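Local coordinates for protein ParA (Salmonella enterica subsp. enterica serovar Newport str. SL317, PDB 3EZF) that probably acts as a DNA-binding P-loop ATPase of plasmid partition that also regulates transcription in response to ADP, at residues 183-188 and 192-197; 239-244 and 249-254; 149-154 and 158-163; 128-133 and 201-206; 176-181 and 260-265. All coordinates share one frame; numbering follows the deposited sequence.

All five contacts belong to one P-loop NTPase domain, a parallel sheet flanked by helices. Contact 4 opens first along the chain and encloses contact 3; contact 1 is nested inside both contact 4 and contact 5, and contact 2 lies inside contact 5. Strands 203-206, 149-153 and 250-254, neighbours in that order, supply contacts 4, 3 and 2. Contacts 3 and 4 are closest, their centres about 7 Å apart, whereas contacts 4 and 5 are about 18 Å apart. Contacts 2 and 4 pack helices 235-241 and 129-138 on opposite faces of the sheet, contact 3 lies at a strand end probably near the nucleotide site, and contacts 1 and 5 join helical parts.

Contact 1 (183-188 and 192-197); sequences NNLDAE and KEVIRP. Unlike the reference sequence in segment 183-188: Asn184 (reference Asp).
Glu188 and Lys192 meet within a single turn of helix 187-194, a short helix of the P-loop NTPase domain leading toward strand 203-206. One backbone bond lies within the helix, and one apolar contact joins the residue before the N-cap to the last turn. The backbone bond is the i to i+4 link of an alpha-helix: Lys192 N donates to Glu188 O at 2.9 Å. From Lys192 to Val194 the helix widens into a pi-type turn before Ile195 leaves helical geometry. At the other end Asp186 is the N-cap, its carboxylate capping the first turn and also bonding the hydroxyl of Thr189.

The charged side chains pack alongside one another and point the same way. A bend at chi2 (82°) folds the lysine back over the helix and brings its ammonium toward Glu188 CB, at the glutamate's aliphatic base. The charges themselves stay apart, Glu188 OE2 being 5.2 Å from Lys192 NZ; any attraction is through space and probably modest at this exposed surface.

Apolar contact is confined to Leu185 and Val194, whose side chains cross obliquely. Leu185 CD1 meets Val194 CG2 at 3.4 Å, bridging the approach to the helix and its last turn, and Glu175 touches both residues.

A polar link finishes the segment as the chain turns toward strand 203-206. Arg196 NH2 donates to Glu193 O at 2.6 Å; the oxygen lies nearly in the guanidinium plane, while the nitrogen stands 44° above the carbonyl plane.

Contact 2 (239-244 and 249-254); sequences NIIDRV and DFIFID. Unlike the reference sequence in segment 239-244: Asn239 (reference Lys), Asp242 (reference Glu).
Ile241 and Ile251 mark the nearest approach of the two backbones, their CA atoms 8.1 Å apart, where helix 235-241 runs into a type I turn from Ile241 to Val244 beside strand 250-254. That turn is closed by Val244 N donating to Ile241 O at 3.1 Å, and it brings both Ile241 and Val244 to face the strand.

The side chains meet through methyl groups. In Ile241 the extended chi2 (176°) carries CD1 to Ile253 CD1 at 4.1 Å, the two side chains crossing at about a right angle. Nearer its base, Ile241 CG1 lies 4.4 Å from Ile251 CG2. This is the helix-on-sheet packing of a beta-alpha-beta crossover: helix 235-241 is the last helix of the connection that leaves strand 203-206 and returns to the parallel sheet at strand 250-254, with strand 149-153 between the two. Leu236, earlier on the helix, touches both Ile241 and Ile253 and extends the same apolar layer.

Val244 adds a second point of support, its CG2 approaching Ile251 CD1 at 4.1 Å. Ile251 meets Ile241 with CG2 and Val244 with CD1, and its CG2 also packs against CD1 of Ile152 on the neighbouring strand.

Contact 3 (149-154 and 158-163); sequences ILVIDL and ASSTMF
Asp153 and Thr161 cross at about a right angle, the carboxylate at the end of strand 149-153 reaching across to the threonine of the loop that follows. With its CG anti to the backbone N (chi1 -167°), Asp153 projects OD2 into the bend of that loop. There OD2 accepts from both the hydroxyl and the backbone of one residue. Thr161 N donates to Asp153 OD2 at 3.1 Å, arriving from above the carboxylate plane, 45° out of it. Thr161 OG1 donates to the same oxygen; the modelled separation is too short to be read literally at this resolution, so its exact length is doubtful. Ala208 N is a further partner of that hydroxyl.

The surrounding loop closes in on OD2 through carbon atoms. Ala158 CA stands 3.3 Å from Asp153 OD2, and Ser160 CB lies 3.8 Å from it. The hydroxyl of Ser160 turns to another acid, bonding Asp254 OD2, while Asp153 OD1 accepts from Asp155 N. Each oxygen of Asp153 thus has its own backbone donor, which should fix the rotation of the carboxylate.

A strand ending in an acid that organises the next loop, within an Asp-x-Asp-Pro-Gln sequence, is a motif shared by ParA-type P-loop ATPases, so this loop probably borders the nucleotide site here too.

Contact 4 (128-133 and 201-206); sequences STVTLA and PGVDVI
Val203 gives the largest area to this contact, with Ala133 and Val130 next. Its CG1, anti to the backbone N at chi1 177°, comes over the methyl group of the alanine, Val203 CG1 lying 3.5 Å from Ala133 CB. The other branch, CG2, falls against the backbone of the same residue, near the carbonyl oxygen. One valine thus straddles a single helical position, with a methyl on the side chain and a methyl on the main chain.

Val130 sits one turn earlier on helix 129-138 and divides its branches between two strand residues. Val130 CG1 approaches Val203 CG1 at 4.4 Å, and its CG2 approaches Val205 CG2 at 4.3 Å. The alternation of the strand explains the pattern, since Val203 and Val205 point to the helix while Asp204 points the other way. The axes of helix 129-133 and strand 203-206 come within 9.3 Å, running nearly antiparallel at 154°. This is the helix that follows the P-loop, and Thr129 at its start hydrogen-bonds Asp254 on the strand two places away in the sheet.

Chemically the side chains in contact are wholly aliphatic, valines and one alanine: the backbone bonds of strand 203-206 go to strand 149-153 and to Arg196, so the helix is held to this strand by methyl packing and its burial.

Contact 5 (176-181 and 260-265); sequences TAAQAM and DPFLLN
Met181 runs nearly straight to its sulfur before a bend at chi3 (80°) turns CE toward Asn265, which comes from the opposite direction; Met181 CE lies 3.9 Å from Asn265 CG. In Phe262 it is chi1, at -66°, that places the ring, setting CG beside the backbone N and sending the ring across to helix 177-182. There Ala178 CB meets Phe262 CZ at 3.5 Å, an oblique approach to the ring.

Asp212 and Ala216 of helix 212-216 touch that ring as well. Asn265 brings a polar group into this buried setting, yet its amide is well supplied with partners. Asn265 ND2 donates to Pro261 O at 3.0 Å, from the face of that carbonyl opposite to Asn265 N, and also bonds Gln232 O. Its OD1 accepts from Leu236 N. These bonds hold the amide steady against the methionine methyl.

Both helices begin in these segments; Thr176 OG1 caps helix 177-182 by accepting from Gln179 N, and Asp260 alone of the two segments reaches the second subunit, packing on its Ser217. The arrangement is helix-on-helix packing in the layer flanking the parallel sheet of a P-loop NTPase fold.

Contact 1 (183-188 and 192-197)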
# COMPACT_ATOMS: atom_id res chain seq x y z
N ASN A 183 15.60 -21.19 0.92
CA ASN A 183 16.54 -22.03 0.18
C ASN A 183 17.89 -22.27 0.83
O ASN A 183 18.80 -22.78 0.18
CB ASN A 183 16.75 -21.47 -1.22
CG ASN A 183 15.46 -21.31 -1.98
OD1 ASN A 183 14.57 -22.15 -1.87
ND2 ASN A 183 15.35 -20.24 -2.75
N ASN A 184 18.03 -21.93 2.10
CA ASN A 184 19.30 -22.14 2.80
C ASN A 184 20.52 -21.92 1.87
O ASN A 184 21.38 -22.79 1.76
CB ASN A 184 19.33 -23.56 3.36
CG ASN A 184 20.28 -23.70 4.53
OD1 ASN A 184 21.19 -22.91 4.70
ND2 ASN A 184 20.06 -24.74 5.33
N LEU A 185 20.56 -20.77 1.19
CA LEU A 185 21.65 -20.43 0.28
C LEU A 185 22.95 -20.18 1.03
O LEU A 185 22.97 -20.08 2.26
CB LEU A 185 21.31 -19.19 -0.53
CG LEU A 185 20.00 -19.25 -1.30
CD1 LEU A 185 19.92 -18.03 -2.23
CD2 LEU A 185 19.91 -20.55 -2.08
N ASP A 186 24.03 -20.05 0.26
CA ASP A 186 25.37 -19.83 0.80
C ASP A 186 25.83 -18.40 0.53
O ASP A 186 25.28 -17.72 -0.34
CB ASP A 186 26.35 -20.81 0.15
CG ASP A 186 26.27 -20.76 -1.38
OD1 ASP A 186 27.10 -20.06 -2.01
OD2 ASP A 186 25.37 -21.40 -1.95
N ALA A 187 26.85 -17.96 1.25
CA ALA A 187 27.36 -16.61 1.09
C ALA A 187 27.58 -16.19 -0.37
O ALA A 187 27.18 -15.10 -0.78
CB ALA A 187 28.65 -16.45 1.87
N GLU A 188 28.20 -17.06 -1.14
CA GLU A 188 28.49 -16.77 -2.54
C GLU A 188 27.24 -16.59 -3.38
O GLU A 188 27.13 -15.64 -4.14
CB GLU A 188 29.34 -17.90 -3.13
CG GLU A 188 30.45 -18.40 -2.19
CD GLU A 188 29.90 -19.02 -0.89
OE1 GLU A 188 29.30 -20.12 -0.93
OE2 GLU A 188 30.08 -18.38 0.17
N LYS A 192 26.78 -13.22 -5.71
CA LYS A 192 26.78 -13.11 -7.17
C LYS A 192 25.48 -13.45 -7.87
O LYS A 192 25.41 -13.39 -9.10
CB LYS A 192 27.90 -13.98 -7.76
CG LYS A 192 29.27 -13.82 -7.09
CD LYS A 192 29.38 -14.66 -5.82
CE LYS A 192 30.82 -14.63 -5.29
NZ LYS A 192 31.03 -15.41 -4.02
N GLU A 193 24.45 -13.81 -7.12
CA GLU A 193 23.19 -14.18 -7.75
C GLU A 193 21.94 -13.55 -7.15
O GLU A 193 21.11 -13.01 -7.88
CB GLU A 193 23.03 -15.71 -7.77
CG GLU A 193 23.98 -16.43 -8.73
CD GLU A 193 23.68 -17.91 -8.88
OE1 GLU A 193 22.55 -18.24 -9.26
OE2 GLU A 193 24.58 -18.74 -8.64
N VAL A 194 21.79 -13.60 -5.83
CA VAL A 194 20.60 -13.03 -5.19
C VAL A 194 20.60 -11.50 -4.99
O VAL A 194 19.64 -10.83 -5.37
CB VAL A 194 20.33 -13.72 -3.85
CG1 VAL A 194 19.06 -13.15 -3.21
CG2 VAL A 194 20.21 -15.22 -4.06
N ILE A 195 21.66 -10.96 -4.41
CA ILE A 195 21.78 -9.51 -4.19
C ILE A 195 21.78 -8.82 -5.57
O ILE A 195 22.46 -9.26 -6.49
CB ILE A 195 23.14 -9.14 -3.48
CG1 ILE A 195 23.37 -10.00 -2.22
CG2 ILE A 195 23.15 -7.68 -3.12
CD1 ILE A 195 22.49 -9.70 -1.05
N ARG A 196 21.01 -7.75 -5.74
CA ARG A 196 20.99 -7.04 -7.03
C ARG A 196 21.53 -5.62 -6.88
O ARG A 196 21.24 -4.94 -5.89
CB ARG A 196 19.56 -6.96 -7.59
CG ARG A 196 19.00 -8.24 -8.18
CD ARG A 196 19.79 -8.70 -9.39
NE ARG A 196 20.57 -9.91 -9.11
CZ ARG A 196 21.60 -10.30 -9.85
NH1 ARG A 196 21.97 -9.56 -10.89
NH2 ARG A 196 22.25 -11.41 -9.55
N PRO A 197 22.33 -5.15 -7.85
CA PRO A 197 22.89 -3.80 -7.80
C PRO A 197 21.83 -2.79 -8.21
O PRO A 197 20.81 -3.17 -8.80
CB PRO A 197 24.01 -3.87 -8.82
CG PRO A 197 23.41 -4.72 -9.86
CD PRO A 197 22.83 -5.86 -9.04

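Contact 2 (239-244 and 249-254)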
# COMPACT_ATOMS: atom_id res chain seq x y z
N ASN A 239 19.96 -17.17 7.59
CA ASN A 239 20.12 -17.54 6.19
C ASN A 239 20.47 -16.43 5.20
O ASN A 239 20.79 -16.72 4.04
CB ASN A 239 18.86 -18.29 5.72
CG ASN A 239 18.68 -19.62 6.45
OD1 ASN A 239 17.66 -20.28 6.29
ND2 ASN A 239 19.67 -20.01 7.23
N ILE A 240 20.42 -15.18 5.63
CA ILE A 240 20.79 -14.09 4.74
C ILE A 240 21.76 -13.13 5.40
O ILE A 240 22.91 -13.02 4.98
CB ILE A 240 19.55 -13.28 4.24
CG1 ILE A 240 18.70 -14.15 3.30
CG2 ILE A 240 20.03 -12.00 3.52
CD1 ILE A 240 17.46 -13.49 2.75
N ILE A 241 21.30 -12.46 6.45
CA ILE A 241 22.08 -11.46 7.19
C ILE A 241 23.42 -11.95 7.67
O ILE A 241 24.45 -11.37 7.32
CB ILE A 241 21.27 -10.88 8.39
CG1 ILE A 241 20.21 -9.89 7.86
CG2 ILE A 241 22.19 -10.17 9.37
CD1 ILE A 241 19.29 -9.33 8.91
N ASP A 242 23.45 -13.00 8.48
CA ASP A 242 24.72 -13.51 8.97
C ASP A 242 25.58 -14.07 7.83
O ASP A 242 26.79 -14.16 7.96
CB ASP A 242 24.52 -14.59 10.04
CG ASP A 242 24.57 -14.02 11.46
OD1 ASP A 242 25.00 -12.86 11.61
OD2 ASP A 242 24.20 -14.74 12.42
N ARG A 243 24.97 -14.42 6.70
CA ARG A 243 25.74 -14.96 5.59
C ARG A 243 26.38 -13.88 4.70
O ARG A 243 27.21 -14.19 3.84
CB ARG A 243 24.85 -15.88 4.73
CG ARG A 243 24.16 -16.98 5.52
CD ARG A 243 24.28 -18.33 4.87
NE ARG A 243 25.17 -19.21 5.62
CZ ARG A 243 24.81 -19.97 6.66
NH1 ARG A 243 23.55 -19.98 7.09
NH2 ARG A 243 25.73 -20.72 7.28
N VAL A 244 26.00 -12.63 4.91
CA VAL A 244 26.57 -11.51 4.14
C VAL A 244 27.13 -10.45 5.11
O VAL A 244 27.47 -9.33 4.71
CB VAL A 244 25.54 -10.82 3.23
CG1 VAL A 244 24.89 -11.84 2.34
CG2 VAL A 244 24.52 -10.05 4.06
N ASP A 249 27.98 -2.40 5.75
CA ASP A 249 28.09 -1.59 6.95
C ASP A 249 26.71 -1.45 7.56
O ASP A 249 26.53 -1.52 8.77
CB ASP A 249 28.66 -0.22 6.61
CG ASP A 249 30.07 -0.31 6.07
OD1 ASP A 249 30.95 -0.80 6.80
OD2 ASP A 249 30.30 0.11 4.91
N PHE A 250 25.73 -1.26 6.68
CA PHE A 250 24.33 -1.08 7.08
C PHE A 250 23.44 -2.05 6.30
O PHE A 250 23.71 -2.35 5.13
CB PHE A 250 23.86 0.35 6.76
CG PHE A 250 24.50 1.41 7.61
CD1 PHE A 250 24.67 2.69 7.12
CD2 PHE A 250 24.92 1.14 8.92
CE1 PHE A 250 25.23 3.69 7.89
CE2 PHE A 250 25.49 2.14 9.71
CZ PHE A 250 25.65 3.41 9.19
N ILE A 251 22.39 -2.55 6.95
CA ILE A 251 21.44 -3.44 6.30
C ILE A 251 20.03 -3.03 6.71
O ILE A 251 19.65 -3.18 7.87
CB ILE A 251 21.67 -4.93 6.69
CG1 ILE A 251 22.99 -5.44 6.10
CG2 ILE A 251 20.51 -5.79 6.20
CD1 ILE A 251 23.23 -6.91 6.37
N PHE A 252 19.25 -2.49 5.77
CA PHE A 252 17.88 -2.06 6.08
C PHE A 252 16.88 -3.15 5.77
O PHE A 252 17.10 -3.97 4.90
CB PHE A 252 17.49 -0.81 5.29
CG PHE A 252 18.15 0.44 5.76
CD1 PHE A 252 19.41 0.81 5.30
CD2 PHE A 252 17.52 1.25 6.70
CE1 PHE A 252 20.03 1.95 5.76
CE2 PHE A 252 18.14 2.41 7.17
CZ PHE A 252 19.40 2.76 6.70
N ILE A 253 15.76 -3.13 6.49
CA ILE A 253 14.71 -4.11 6.26
C ILE A 253 13.36 -3.45 6.06
O ILE A 253 12.92 -2.66 6.90
CB ILE A 253 14.64 -5.09 7.42
CG1 ILE A 253 15.93 -5.91 7.43
CG2 ILE A 253 13.44 -6.03 7.26
CD1 ILE A 253 16.15 -6.65 8.69
N ASP A 254 12.71 -3.81 4.95
CA ASP A 254 11.41 -3.28 4.53
C ASP A 254 10.27 -4.30 4.58
O ASP A 254 10.38 -5.36 3.97
CB ASP A 254 11.52 -2.79 3.10
CG ASP A 254 11.45 -1.31 2.99
OD1 ASP A 254 11.89 -0.61 3.93
OD2 ASP A 254 10.97 -0.83 1.96

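Contact 3 (149-154 and 158-163)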
# COMPACT_ATOMS: atom_id res chain seq x y z
N ILE A 149 25.78 -0.31 1.84
CA ILE A 149 24.39 -0.45 2.27
C ILE A 149 23.56 -1.52 1.54
O ILE A 149 23.57 -1.61 0.29
CB ILE A 149 23.67 0.91 2.13
CG1 ILE A 149 24.45 1.98 2.90
CG2 ILE A 149 22.24 0.81 2.62
CD1 ILE A 149 23.80 3.36 2.92
N LEU A 150 22.83 -2.31 2.32
CA LEU A 150 21.98 -3.35 1.76
C LEU A 150 20.52 -3.12 2.13
O LEU A 150 20.19 -2.84 3.29
CB LEU A 150 22.40 -4.73 2.26
CG LEU A 150 21.64 -5.89 1.60
CD1 LEU A 150 22.12 -6.05 0.17
CD2 LEU A 150 21.89 -7.18 2.39
N VAL A 151 19.63 -3.24 1.15
CA VAL A 151 18.22 -3.04 1.42
C VAL A 151 17.44 -4.30 1.11
O VAL A 151 17.03 -4.52 -0.02
CB VAL A 151 17.61 -1.89 0.58
CG1 VAL A 151 16.12 -1.78 0.87
CG2 VAL A 151 18.29 -0.57 0.91
N ILE A 152 17.23 -5.12 2.12
CA ILE A 152 16.48 -6.36 1.97
C ILE A 152 15.00 -6.05 1.98
O ILE A 152 14.44 -5.63 2.99
CB ILE A 152 16.80 -7.35 3.11
CG1 ILE A 152 18.25 -7.85 2.98
CG2 ILE A 152 15.80 -8.50 3.10
CD1 ILE A 152 18.89 -8.24 4.29
N ASP A 153 14.36 -6.27 0.84
CA ASP A 153 12.93 -6.01 0.66
C ASP A 153 12.08 -7.21 1.06
O ASP A 153 12.06 -8.22 0.35
CB ASP A 153 12.67 -5.68 -0.81
CG ASP A 153 11.30 -5.11 -1.05
OD1 ASP A 153 10.57 -4.84 -0.07
OD2 ASP A 153 10.96 -4.91 -2.24
N LEU A 154 11.40 -7.10 2.20
CA LEU A 154 10.53 -8.18 2.68
C LEU A 154 9.07 -7.73 2.61
O LEU A 154 8.17 -8.33 3.22
CB LEU A 154 10.89 -8.54 4.12
CG LEU A 154 11.57 -9.89 4.37
CD1 LEU A 154 10.91 -10.95 3.54
CD2 LEU A 154 13.02 -9.79 3.98
N ALA A 158 6.71 -5.00 -2.88
CA ALA A 158 7.95 -4.75 -3.59
C ALA A 158 8.15 -3.28 -3.91
O ALA A 158 8.79 -2.93 -4.90
CB ALA A 158 8.00 -5.58 -4.87
N SER A 159 7.59 -2.42 -3.07
CA SER A 159 7.72 -0.98 -3.25
C SER A 159 9.18 -0.71 -3.59
O SER A 159 9.49 -0.24 -4.67
CB SER A 159 7.32 -0.24 -1.96
OG SER A 159 6.06 -0.69 -1.49
N SER A 160 10.08 -1.03 -2.66
CA SER A 160 11.51 -0.82 -2.89
C SER A 160 12.00 -1.50 -4.16
O SER A 160 12.68 -0.89 -4.98
CB SER A 160 12.32 -1.36 -1.70
OG SER A 160 12.19 -0.51 -0.58
N THR A 161 11.64 -2.77 -4.32
CA THR A 161 12.04 -3.56 -5.49
C THR A 161 12.07 -2.77 -6.81
O THR A 161 12.81 -3.14 -7.73
CB THR A 161 11.10 -4.78 -5.65
OG1 THR A 161 11.25 -5.64 -4.51
CG2 THR A 161 11.43 -5.56 -6.91
N MET A 162 11.30 -1.69 -6.89
CA MET A 162 11.25 -0.87 -8.10
C MET A 162 12.47 0.02 -8.27
O MET A 162 12.34 1.17 -8.70
CB MET A 162 10.01 0.02 -8.09
CG MET A 162 8.76 -0.67 -7.58
SD MET A 162 7.44 0.52 -7.38
CE MET A 162 8.19 1.73 -6.25
N PHE A 163 13.65 -0.49 -7.93
CA PHE A 163 14.88 0.28 -8.07
C PHE A 163 16.01 -0.53 -8.69
O PHE A 163 17.12 -0.01 -8.91
CB PHE A 163 15.32 0.84 -6.72
CG PHE A 163 14.49 1.99 -6.25
CD1 PHE A 163 13.25 1.78 -5.65
CD2 PHE A 163 14.92 3.30 -6.45
CE1 PHE A 163 12.46 2.85 -5.25
CE2 PHE A 163 14.13 4.37 -6.05
CZ PHE A 163 12.90 4.15 -5.45

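Contact 4 (128-133 and 201-206)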
# COMPACT_ATOMS: atom_id res chain seq x y z
N SER A 128 11.72 4.89 -1.26
CA SER A 128 11.86 5.48 0.07
C SER A 128 13.09 4.91 0.77
O SER A 128 14.17 5.50 0.69
CB SER A 128 10.59 5.21 0.90
OG SER A 128 10.47 6.14 1.96
N THR A 129 12.95 3.76 1.44
CA THR A 129 14.09 3.16 2.14
C THR A 129 15.35 3.18 1.28
O THR A 129 16.42 3.53 1.76
CB THR A 129 13.78 1.70 2.60
OG1 THR A 129 13.03 1.73 3.81
CG2 THR A 129 15.07 0.93 2.85
N VAL A 130 15.23 2.83 0.01
CA VAL A 130 16.41 2.82 -0.85
C VAL A 130 16.91 4.25 -1.05
O VAL A 130 18.10 4.48 -1.29
CB VAL A 130 16.11 2.19 -2.22
CG1 VAL A 130 17.37 2.14 -3.04
CG2 VAL A 130 15.57 0.78 -2.04
N THR A 131 16.00 5.20 -0.92
CA THR A 131 16.35 6.60 -1.09
C THR A 131 17.27 7.03 0.03
O THR A 131 18.20 7.80 -0.17
CB THR A 131 15.09 7.49 -1.14
OG1 THR A 131 14.31 7.16 -2.30
CG2 THR A 131 15.48 8.96 -1.20
N LEU A 132 17.03 6.51 1.23
CA LEU A 132 17.89 6.86 2.35
C LEU A 132 19.23 6.18 2.10
O LEU A 132 20.30 6.78 2.26
CB LEU A 132 17.30 6.35 3.66
CG LEU A 132 17.43 7.29 4.85
CD1 LEU A 132 17.16 6.50 6.12
CD2 LEU A 132 18.82 7.92 4.88
N ALA A 133 19.18 4.92 1.70
CA ALA A 133 20.40 4.19 1.42
C ALA A 133 21.22 4.94 0.38
O ALA A 133 22.44 5.09 0.52
CB ALA A 133 20.06 2.79 0.93
N PRO A 201 26.10 2.30 -7.20
CA PRO A 201 27.02 1.20 -6.90
C PRO A 201 27.21 0.77 -5.43
O PRO A 201 27.28 -0.43 -5.14
CB PRO A 201 28.33 1.64 -7.55
CG PRO A 201 28.18 3.13 -7.67
CD PRO A 201 26.75 3.28 -8.09
N GLY A 202 27.28 1.71 -4.49
CA GLY A 202 27.47 1.26 -3.12
C GLY A 202 26.27 0.60 -2.44
O GLY A 202 26.46 -0.15 -1.50
N VAL A 203 25.06 0.89 -2.92
CA VAL A 203 23.79 0.40 -2.36
C VAL A 203 23.16 -0.78 -3.11
O VAL A 203 22.70 -0.61 -4.23
CB VAL A 203 22.75 1.54 -2.34
CG1 VAL A 203 21.41 1.02 -1.83
CG2 VAL A 203 23.24 2.70 -1.46
N ASP A 204 23.11 -1.96 -2.48
CA ASP A 204 22.54 -3.17 -3.10
C ASP A 204 21.16 -3.50 -2.55
O ASP A 204 20.83 -3.09 -1.44
CB ASP A 204 23.46 -4.36 -2.87
CG ASP A 204 24.81 -4.21 -3.54
OD1 ASP A 204 24.89 -4.47 -4.76
OD2 ASP A 204 25.78 -3.83 -2.87
N VAL A 205 20.38 -4.27 -3.30
CA VAL A 205 19.03 -4.62 -2.86
C VAL A 205 18.66 -6.07 -3.09
O VAL A 205 19.02 -6.63 -4.12
CB VAL A 205 17.95 -3.75 -3.58
CG1 VAL A 205 16.57 -4.05 -3.01
CG2 VAL A 205 18.27 -2.27 -3.44
N ILE A 206 17.97 -6.69 -2.12
CA ILE A 206 17.49 -8.07 -2.25
C ILE A 206 16.01 -7.86 -2.52
O ILE A 206 15.26 -7.52 -1.61
CB ILE A 206 17.63 -8.92 -0.98
CG1 ILE A 206 19.08 -9.36 -0.78
CG2 ILE A 206 16.79 -10.16 -1.10
CD1 ILE A 206 19.28 -10.33 0.40

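Contact 5 (176-181 and 260-265)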
# COMPACT_ATOMS: atom_id res chain seq x y z
N THR A 176 13.65 -13.65 -4.53
CA THR A 176 13.17 -12.72 -3.53
C THR A 176 13.79 -13.11 -2.19
O THR A 176 14.33 -14.21 -2.02
CB THR A 176 11.65 -12.77 -3.39
OG1 THR A 176 11.25 -14.07 -2.94
CG2 THR A 176 10.97 -12.44 -4.72
N ALA A 177 13.71 -12.19 -1.22
CA ALA A 177 14.25 -12.40 0.11
C ALA A 177 13.53 -13.55 0.82
O ALA A 177 14.15 -14.38 1.50
CB ALA A 177 14.13 -11.12 0.93
N ALA A 178 12.21 -13.60 0.66
CA ALA A 178 11.43 -14.66 1.28
C ALA A 178 11.90 -16.01 0.77
O ALA A 178 12.04 -16.96 1.53
CB ALA A 178 9.96 -14.45 0.97
N GLN A 179 12.15 -16.08 -0.53
CA GLN A 179 12.61 -17.30 -1.16
C GLN A 179 14.05 -17.64 -0.74
O GLN A 179 14.33 -18.78 -0.38
CB GLN A 179 12.51 -17.17 -2.68
CG GLN A 179 11.07 -17.02 -3.18
CD GLN A 179 10.99 -16.49 -4.62
OE1 GLN A 179 9.90 -16.17 -5.11
NE2 GLN A 179 12.13 -16.41 -5.30
N ALA A 180 14.94 -16.65 -0.76
CA ALA A 180 16.33 -16.87 -0.37
C ALA A 180 16.42 -17.45 1.03
O ALA A 180 17.25 -18.32 1.30
CB ALA A 180 17.10 -15.60 -0.46
N MET A 181 15.57 -16.99 1.93
CA MET A 181 15.59 -17.49 3.31
C MET A 181 15.24 -18.96 3.38
O MET A 181 15.80 -19.72 4.16
CB MET A 181 14.60 -16.72 4.16
CG MET A 181 14.87 -15.24 4.28
SD MET A 181 13.43 -14.36 5.05
CE MET A 181 13.75 -14.73 6.72
N ASP A 260 3.34 -11.04 9.35
CA ASP A 260 3.88 -11.41 10.64
C ASP A 260 5.17 -12.17 10.45
O ASP A 260 6.23 -11.66 10.78
CB ASP A 260 2.88 -12.26 11.45
CG ASP A 260 2.38 -11.54 12.70
OD1 ASP A 260 1.92 -12.25 13.63
OD2 ASP A 260 2.42 -10.28 12.75
N PRO A 261 5.11 -13.38 9.88
CA PRO A 261 6.40 -14.05 9.75
C PRO A 261 7.51 -13.14 9.23
O PRO A 261 8.63 -13.22 9.70
CB PRO A 261 6.09 -15.22 8.83
CG PRO A 261 4.85 -14.78 8.09
CD PRO A 261 4.06 -14.09 9.13
N PHE A 262 7.21 -12.25 8.29
CA PHE A 262 8.25 -11.36 7.78
C PHE A 262 8.56 -10.27 8.80
O PHE A 262 9.73 -10.01 9.08
CB PHE A 262 7.83 -10.73 6.45
CG PHE A 262 7.71 -11.73 5.31
CD1 PHE A 262 7.21 -11.34 4.07
CD2 PHE A 262 8.09 -13.06 5.48
CE1 PHE A 262 7.09 -12.25 3.03
CE2 PHE A 262 7.96 -13.98 4.44
CZ PHE A 262 7.46 -13.57 3.22
N LEU A 263 7.51 -9.65 9.36
CA LEU A 263 7.67 -8.61 10.38
C LEU A 263 8.47 -9.16 11.56
O LEU A 263 9.45 -8.57 12.00
CB LEU A 263 6.30 -8.17 10.89
CG LEU A 263 6.05 -6.71 11.26
CD1 LEU A 263 7.15 -6.16 12.14
CD2 LEU A 263 5.94 -5.90 9.98
N LEU A 264 8.01 -10.31 12.06
CA LEU A 264 8.64 -11.01 13.18
C LEU A 264 10.11 -11.31 12.90
O LEU A 264 10.98 -11.08 13.75
CB LEU A 264 7.88 -12.31 13.47
CG LEU A 264 6.60 -12.37 14.33
CD1 LEU A 264 6.98 -12.32 15.79
CD2 LEU A 264 5.66 -11.24 14.00
N ASN A 265 10.41 -11.83 11.71
CA ASN A 265 11.78 -12.13 11.35
C ASN A 265 12.56 -10.83 11.31
O ASN A 265 13.71 -10.78 11.76
CB ASN A 265 11.85 -12.84 9.99
CG ASN A 265 11.99 -14.34 10.13
OD1 ASN A 265 13.02 -14.86 10.55
ND2 ASN A 265 10.94 -15.06 9.77